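Local coordinates for penicillin-binding protein PbpB (Mycobacterium tuberculosis, PDB 6KGU) that synthesises cross-linked peptidoglycan from lipid intermediates for the mycobacterial cell wall and is inactivated by beta-lactams such as aztreonam, bound here as an acyl-enzyme, at residues 268-276 with 321-329; 285-295 with 310-320. All coordinates share one frame; numbering follows the deposited sequence.

Contact 1. Residues 268-276 with 321-329; sequences GSVNKIVAA and FGKSSNVGT. With AZR (2-({[(1Z)-1-(2-amino-1,3-thiazol-4-yl)-2-oxo-2-{[(2S,3S)-1-oxo-3-(sulfoamino)butan-2-yl]amino}ethylidene]amino}oxy)-2-methylpropanoic acid), chain B.
Ser269 and Ser324 lie 7.0 Å apart between CA atoms, where a short 3-10 segment leading into helix 272-281 faces the turn joining helices 317-323 and 326-336. Lys272 carries the contact. Its chain is extended beyond CG, which carries NZ into the turn, between two side chains. There NZ donates to Ser324 OG at 2.8 Å and to Asn326 OD1 at 3.0 Å. On the way, Lys272 CD passes Thr329 OG1, a hydroxyl already bonded to Ser325 O. Ser269 OG is covalently bound to C20 of the opened aztreonam (AZR), as expected for the acyl-ester serine. Ser324 OG, placed anti to its backbone N (chi1 -152°), accepts from AZR N12 at 2.9 Å. Asn326 splits its amide: OD1 takes the lysine, while ND2 donates to AZR O10 in a nearly straight but unusually short bond (2.5 Å). The arrangement matches the SxxK (Ser269, Lys272) and SxN (Ser324, Asn326) motifs of penicillin-binding transpeptidases. Farther along, Ala276 CB sits over one face of the Phe321 ring, 3.8 Å from its centroid, in a CH-pi contact. Lys475 of strand 473-483 also bonds Ser324 OG, while helices 338-347 and 390-401 pack on other sides of 268-276.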
# COMPACT_ATOMS: atom_id res chain seq x y z
N GLY A 268 -3.13 -9.81 -8.48
CA GLY A 268 -3.14 -9.67 -9.93
C GLY A 268 -1.94 -8.87 -10.39
O GLY A 268 -0.84 -8.98 -9.84
N SER A 269 -2.15 -8.00 -11.39
CA SER A 269 -1.05 -7.46 -12.19
C SER A 269 -0.13 -6.49 -11.45
O SER A 269 0.97 -6.20 -11.96
CB SER A 269 -1.59 -6.76 -13.44
OG SER A 269 -2.10 -7.72 -14.36
N VAL A 270 -0.52 -5.96 -10.28
CA VAL A 270 0.45 -5.12 -9.57
C VAL A 270 1.64 -5.95 -9.15
O VAL A 270 2.73 -5.41 -8.96
CB VAL A 270 -0.14 -4.39 -8.35
CG1 VAL A 270 -1.02 -3.25 -8.80
CG2 VAL A 270 -0.88 -5.37 -7.39
N ASN A 271 1.47 -7.27 -9.05
CA ASN A 271 2.60 -8.13 -8.73
C ASN A 271 3.64 -8.19 -9.84
O ASN A 271 4.73 -8.73 -9.60
CB ASN A 271 2.11 -9.55 -8.40
CG ASN A 271 3.09 -10.28 -7.51
OD1 ASN A 271 3.52 -9.74 -6.50
ND2 ASN A 271 3.48 -11.49 -7.90
N LYS A 272 3.34 -7.68 -11.04
CA LYS A 272 4.28 -7.82 -12.14
C LYS A 272 5.57 -7.06 -11.90
O LYS A 272 6.57 -7.33 -12.57
CB LYS A 272 3.62 -7.37 -13.45
CG LYS A 272 2.52 -8.36 -13.93
CD LYS A 272 1.94 -7.96 -15.28
CE LYS A 272 0.75 -8.83 -15.67
NZ LYS A 272 0.15 -8.41 -16.99
N ILE A 273 5.58 -6.14 -10.93
CA ILE A 273 6.84 -5.51 -10.53
C ILE A 273 7.91 -6.55 -10.21
O ILE A 273 9.10 -6.32 -10.48
CB ILE A 273 6.60 -4.55 -9.35
CG1 ILE A 273 7.85 -3.71 -9.08
CG2 ILE A 273 6.17 -5.33 -8.08
CD1 ILE A 273 7.68 -2.72 -7.95
N VAL A 274 7.52 -7.71 -9.68
CA VAL A 274 8.53 -8.71 -9.32
C VAL A 274 9.17 -9.29 -10.58
O VAL A 274 10.41 -9.36 -10.67
CB VAL A 274 7.92 -9.81 -8.43
CG1 VAL A 274 8.97 -10.83 -8.07
CG2 VAL A 274 7.34 -9.17 -7.14
N ALA A 275 8.36 -9.72 -11.55
CA ALA A 275 8.91 -10.23 -12.81
C ALA A 275 9.76 -9.17 -13.50
O ALA A 275 10.82 -9.47 -14.06
CB ALA A 275 7.79 -10.70 -13.74
N ALA A 276 9.27 -7.92 -13.52
CA ALA A 276 10.01 -6.86 -14.20
C ALA A 276 11.38 -6.66 -13.58
O ALA A 276 12.38 -6.52 -14.29
CB ALA A 276 9.22 -5.54 -14.15
N PHE A 321 4.79 -4.71 -19.71
CA PHE A 321 4.30 -4.19 -18.44
C PHE A 321 3.40 -2.97 -18.61
O PHE A 321 2.43 -2.82 -17.86
CB PHE A 321 5.50 -3.92 -17.54
CG PHE A 321 6.32 -5.17 -17.30
CD1 PHE A 321 5.78 -6.21 -16.54
CD2 PHE A 321 7.57 -5.34 -17.88
CE1 PHE A 321 6.50 -7.40 -16.33
CE2 PHE A 321 8.30 -6.52 -17.67
CZ PHE A 321 7.75 -7.55 -16.89
N GLY A 322 3.65 -2.14 -19.63
CA GLY A 322 2.80 -0.98 -19.86
C GLY A 322 1.39 -1.36 -20.29
O GLY A 322 0.42 -0.71 -19.88
N LYS A 323 1.25 -2.41 -21.11
CA LYS A 323 -0.05 -2.91 -21.55
C LYS A 323 -0.58 -4.04 -20.68
O LYS A 323 -1.75 -4.41 -20.81
CB LYS A 323 0.00 -3.38 -23.01
CG LYS A 323 0.20 -2.22 -24.01
CD LYS A 323 -0.15 -2.59 -25.44
CE LYS A 323 0.21 -1.45 -26.41
NZ LYS A 323 -0.58 -0.20 -26.16
N SER A 324 0.26 -4.59 -19.81
CA SER A 324 -0.08 -5.67 -18.89
C SER A 324 -0.45 -6.95 -19.66
O SER A 324 -1.54 -7.51 -19.52
CB SER A 324 -1.21 -5.26 -17.94
OG SER A 324 -1.12 -5.97 -16.69
N SER A 325 0.49 -7.41 -20.49
CA SER A 325 0.38 -8.71 -21.15
C SER A 325 0.77 -9.80 -20.16
O SER A 325 1.92 -9.85 -19.71
CB SER A 325 1.25 -8.76 -22.40
OG SER A 325 1.31 -10.09 -22.91
N ASN A 326 -0.21 -10.63 -19.75
CA ASN A 326 0.10 -11.80 -18.94
C ASN A 326 1.02 -12.76 -19.69
O ASN A 326 1.95 -13.32 -19.10
CB ASN A 326 -1.19 -12.56 -18.55
CG ASN A 326 -2.07 -11.80 -17.55
OD1 ASN A 326 -1.66 -10.81 -16.95
ND2 ASN A 326 -3.29 -12.29 -17.38
N VAL A 327 0.74 -12.98 -20.97
CA VAL A 327 1.57 -13.88 -21.78
C VAL A 327 3.00 -13.36 -21.85
O VAL A 327 3.97 -14.11 -21.66
CB VAL A 327 0.96 -14.06 -23.17
CG1 VAL A 327 1.93 -14.81 -24.09
CG2 VAL A 327 -0.40 -14.80 -23.07
N GLY A 328 3.17 -12.07 -22.15
CA GLY A 328 4.51 -11.50 -22.17
C GLY A 328 5.20 -11.62 -20.83
O GLY A 328 6.40 -11.89 -20.75
N THR A 329 4.44 -11.44 -19.74
CA THR A 329 5.03 -11.55 -18.41
C THR A 329 5.55 -12.96 -18.17
O THR A 329 6.66 -13.14 -17.65
CB THR A 329 4.01 -11.14 -17.36
OG1 THR A 329 3.69 -9.75 -17.52
CG2 THR A 329 4.57 -11.36 -15.93
C7 AZR B . -5.52 -7.52 -17.44
S8 AZR B . -5.04 -12.88 -10.89
O9 AZR B . -4.08 -7.41 -13.19
O10 AZR B . -4.97 -11.22 -15.81
O11 AZR B . -8.03 -10.46 -15.71
N12 AZR B . -3.98 -6.13 -16.07
N13 AZR B . -5.44 -9.27 -14.72
N14 AZR B . -7.88 -11.18 -14.49
N15 AZR B . -7.32 -12.32 -11.98
N16 AZR B . -7.49 -13.29 -9.85
S17 AZR B . -4.41 -4.61 -15.89
C18 AZR B . -4.98 -7.22 -16.05
C19 AZR B . -4.40 -8.45 -15.34
C20 AZR B . -3.56 -7.90 -14.16
C21 AZR B . -5.59 -10.59 -14.96
C22 AZR B . -6.65 -11.23 -14.13
C23 AZR B . -9.37 -10.33 -16.12
C24 AZR B . -6.32 -11.90 -12.86
C25 AZR B . -5.04 -12.13 -12.44
C26 AZR B . -6.79 -12.84 -10.90
C27 AZR B . -10.02 -9.37 -15.14
C28 AZR B . -9.43 -9.78 -17.54
C29 AZR B . -10.02 -11.71 -16.07
O30 AZR B . -9.39 -12.74 -16.04
O31 AZR B . -11.32 -11.65 -16.09
O32 AZR B . -5.08 -4.19 -17.06
O33 AZR B . -3.09 -3.79 -15.86
O34 AZR B . -5.00 -4.47 -14.60

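Contact 2. Residues 285-295 with 310-320; sequences SSPDEVLQVPG and HGVMPYTTTGV
Leu291 CD1 meets Val320 CG2 at 3.6 Å, the two side chains crossing at about a right angle. The Val293 and Tyr315 side chains also cross at about a right angle, with Val293 CB 3.8 Å from Tyr315 CD2. At the far end Gly295 CA covers one face of the His310 imidazole in a CH-pi contact. His310 CG sits between its backbone N and carbonyl carbon (chi1 68°), a turn that brings the ring there. Val293 O meets the edge of that ring in its plane, and Tyr315 OH, hydrogen-bonded to Trp308 NE1, lies over the opposite face. The backbones run antiparallel but make only isolated bridges. Val293 and Met313 form a hydrogen-bonded pair: Val293 N to Met313 O and Met313 N to Val293 O are each 2.9 Å. Leu291 N adds a bond to Tyr315 O. The pairing joins the two arms that flank strands 296-299 and 302-305 in the transpeptidase domain. At the start of helix 317-323 Thr316 is the N-cap: OG1 accepts from Gly319 N and is also hydrogen-bonded to Val558 O. Thr317 N donates to Glu289 O at 3.0 Å, nearly in line with the carbonyl. Pro287 O accepts twice from Thr318: N comes in the carbonyl plane on a lone pair, and OG1 from above it at 2.9 Å. Thr317 OG1 donates to Ser285 OG at 2.8 Å, and Ser285 OG donates to Glu289 OE1. Glu289 OE2 forms a salt bridge with Arg335 of helix 326-336. His310 ND1 donates to Gly311 O in the ring plane, and NE2 bonds Asp306, limiting rotation of the ring.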
# COMPACT_ATOMS: atom_id res chain seq x y z
N SER A 285 16.75 -9.30 -20.02
CA SER A 285 16.04 -8.47 -20.98
C SER A 285 16.41 -7.02 -20.69
O SER A 285 17.12 -6.72 -19.73
CB SER A 285 14.52 -8.68 -20.87
OG SER A 285 13.85 -8.01 -21.93
N SER A 286 15.92 -6.13 -21.54
CA SER A 286 16.10 -4.70 -21.39
C SER A 286 14.80 -4.03 -21.79
O SER A 286 13.96 -4.64 -22.45
CB SER A 286 17.25 -4.19 -22.27
OG SER A 286 16.84 -4.20 -23.62
N PRO A 287 14.61 -2.75 -21.42
CA PRO A 287 13.31 -2.12 -21.68
C PRO A 287 12.91 -2.08 -23.14
O PRO A 287 11.72 -2.19 -23.45
CB PRO A 287 13.48 -0.69 -21.12
CG PRO A 287 14.54 -0.83 -20.09
CD PRO A 287 15.49 -1.89 -20.61
N ASP A 288 13.87 -1.92 -24.04
CA ASP A 288 13.58 -1.75 -25.45
C ASP A 288 13.69 -3.04 -26.26
O ASP A 288 13.57 -3.00 -27.48
CB ASP A 288 14.49 -0.68 -26.04
CG ASP A 288 15.94 -1.13 -26.09
OD1 ASP A 288 16.38 -1.80 -25.12
OD2 ASP A 288 16.62 -0.83 -27.09
N GLU A 289 13.91 -4.19 -25.62
CA GLU A 289 13.91 -5.44 -26.36
C GLU A 289 12.54 -5.65 -27.02
O GLU A 289 11.51 -5.59 -26.34
CB GLU A 289 14.24 -6.64 -25.46
CG GLU A 289 14.18 -7.98 -26.22
CD GLU A 289 14.44 -9.23 -25.37
OE1 GLU A 289 14.83 -9.10 -24.19
OE2 GLU A 289 14.23 -10.34 -25.90
N VAL A 290 12.53 -5.83 -28.33
CA VAL A 290 11.31 -6.18 -29.07
C VAL A 290 11.02 -7.66 -28.87
O VAL A 290 11.82 -8.52 -29.27
CB VAL A 290 11.46 -5.84 -30.56
CG1 VAL A 290 10.18 -6.21 -31.34
CG2 VAL A 290 11.81 -4.33 -30.72
N LEU A 291 9.88 -7.98 -28.26
CA LEU A 291 9.45 -9.35 -28.07
C LEU A 291 8.43 -9.74 -29.13
O LEU A 291 8.01 -8.93 -29.96
CB LEU A 291 8.88 -9.52 -26.67
CG LEU A 291 9.80 -8.97 -25.58
CD1 LEU A 291 9.01 -8.73 -24.30
CD2 LEU A 291 10.95 -9.93 -25.33
N GLN A 292 8.02 -11.01 -29.11
CA GLN A 292 6.94 -11.53 -29.95
C GLN A 292 5.96 -12.21 -29.01
O GLN A 292 6.25 -13.28 -28.47
CB GLN A 292 7.47 -12.51 -31.00
CG GLN A 292 8.55 -11.93 -31.93
CD GLN A 292 8.09 -10.65 -32.63
OE1 GLN A 292 6.96 -10.55 -33.09
NE2 GLN A 292 8.98 -9.66 -32.69
N VAL A 293 4.80 -11.60 -28.80
CA VAL A 293 3.91 -12.03 -27.73
C VAL A 293 2.62 -12.56 -28.34
O VAL A 293 1.82 -11.79 -28.89
CB VAL A 293 3.64 -10.88 -26.74
CG1 VAL A 293 2.82 -11.35 -25.53
CG2 VAL A 293 4.99 -10.25 -26.30
N PRO A 294 2.37 -13.87 -28.28
CA PRO A 294 1.09 -14.41 -28.76
C PRO A 294 -0.05 -14.09 -27.80
O PRO A 294 0.15 -13.66 -26.66
CB PRO A 294 1.34 -15.92 -28.80
CG PRO A 294 2.43 -16.16 -27.80
CD PRO A 294 3.31 -14.93 -27.88
N GLY A 295 -1.27 -14.34 -28.28
CA GLY A 295 -2.45 -14.04 -27.49
C GLY A 295 -2.66 -14.99 -26.34
O GLY A 295 -3.37 -14.66 -25.38
N HIS A 310 -5.55 -10.99 -29.34
CA HIS A 310 -4.53 -10.47 -30.25
C HIS A 310 -3.68 -11.62 -30.76
O HIS A 310 -3.55 -12.65 -30.11
CB HIS A 310 -3.65 -9.37 -29.59
CG HIS A 310 -2.74 -9.85 -28.48
ND1 HIS A 310 -1.54 -10.48 -28.72
CD2 HIS A 310 -2.83 -9.71 -27.14
CE1 HIS A 310 -0.94 -10.74 -27.56
NE2 HIS A 310 -1.71 -10.29 -26.59
N GLY A 311 -3.14 -11.43 -31.97
CA GLY A 311 -2.15 -12.35 -32.51
C GLY A 311 -0.78 -12.02 -31.96
O GLY A 311 -0.64 -11.29 -30.97
N VAL A 312 0.25 -12.55 -32.61
CA VAL A 312 1.61 -12.24 -32.19
C VAL A 312 1.85 -10.74 -32.35
O VAL A 312 1.74 -10.20 -33.45
CB VAL A 312 2.63 -13.06 -32.97
CG1 VAL A 312 4.04 -12.62 -32.60
CG2 VAL A 312 2.44 -14.53 -32.64
N MET A 313 2.16 -10.07 -31.24
CA MET A 313 2.40 -8.64 -31.21
C MET A 313 3.85 -8.33 -30.87
O MET A 313 4.41 -8.94 -29.94
CB MET A 313 1.49 -7.96 -30.19
CG MET A 313 0.03 -7.86 -30.62
SD MET A 313 -0.19 -6.63 -31.91
CE MET A 313 -0.07 -7.62 -33.36
N PRO A 314 4.48 -7.35 -31.58
CA PRO A 314 5.85 -6.91 -31.25
C PRO A 314 5.87 -5.93 -30.07
O PRO A 314 6.33 -4.79 -30.18
CB PRO A 314 6.29 -6.25 -32.56
CG PRO A 314 5.00 -5.64 -33.11
CD PRO A 314 3.89 -6.60 -32.70
N TYR A 315 5.35 -6.37 -28.92
CA TYR A 315 5.48 -5.58 -27.71
C TYR A 315 6.94 -5.53 -27.29
O TYR A 315 7.65 -6.53 -27.35
CB TYR A 315 4.63 -6.17 -26.57
CG TYR A 315 3.14 -6.24 -26.86
CD1 TYR A 315 2.50 -5.23 -27.56
CD2 TYR A 315 2.39 -7.33 -26.44
CE1 TYR A 315 1.14 -5.31 -27.84
CE2 TYR A 315 1.03 -7.42 -26.71
CZ TYR A 315 0.42 -6.40 -27.41
OH TYR A 315 -0.93 -6.49 -27.68
N THR A 316 7.39 -4.36 -26.87
CA THR A 316 8.66 -4.31 -26.17
C THR A 316 8.47 -4.85 -24.75
O THR A 316 7.35 -5.03 -24.27
CB THR A 316 9.20 -2.89 -26.09
OG1 THR A 316 8.25 -2.06 -25.41
CG2 THR A 316 9.50 -2.33 -27.50
N THR A 317 9.59 -5.11 -24.08
CA THR A 317 9.54 -5.42 -22.66
C THR A 317 8.80 -4.32 -21.90
O THR A 317 7.92 -4.59 -21.07
CB THR A 317 10.96 -5.61 -22.14
OG1 THR A 317 11.50 -6.80 -22.73
CG2 THR A 317 11.00 -5.73 -20.64
N THR A 318 9.12 -3.06 -22.20
CA THR A 318 8.37 -1.94 -21.63
C THR A 318 6.87 -2.09 -21.89
O THR A 318 6.06 -1.98 -20.97
CB THR A 318 8.91 -0.63 -22.21
OG1 THR A 318 10.22 -0.41 -21.67
CG2 THR A 318 8.02 0.57 -21.86
N GLY A 319 6.50 -2.39 -23.14
CA GLY A 319 5.09 -2.55 -23.46
C GLY A 319 4.42 -3.72 -22.77
O GLY A 319 3.21 -3.68 -22.52
N VAL A 320 5.16 -4.79 -22.49
CA VAL A 320 4.57 -5.93 -21.79
C VAL A 320 4.01 -5.49 -20.45
O VAL A 320 2.89 -5.84 -20.08
CB VAL A 320 5.61 -7.06 -21.63
CG1 VAL A 320 5.18 -8.01 -20.50
CG2 VAL A 320 5.78 -7.81 -22.94

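How the contacts relate
Contact 1 is wholly buried at the active site, while contact 2 is only partly buried and includes exposed residues such as Val290 and Val312. Both use helix 317-323: contact 2 holds its start, and contact 1 its end and the following turn. They meet where Val320 O probably accepts from Ser325 N and where Val293 CG1 packs on Ser325 OG. Asp306 also links them, bonding both Ser325 and His310. The chemistry differs with place. In contact 1 side-chain polar groups converge on a lysine and the bound drug. In contact 2 main-chain bonds dominate, backed by threonine hydroxyls and small apolar contacts.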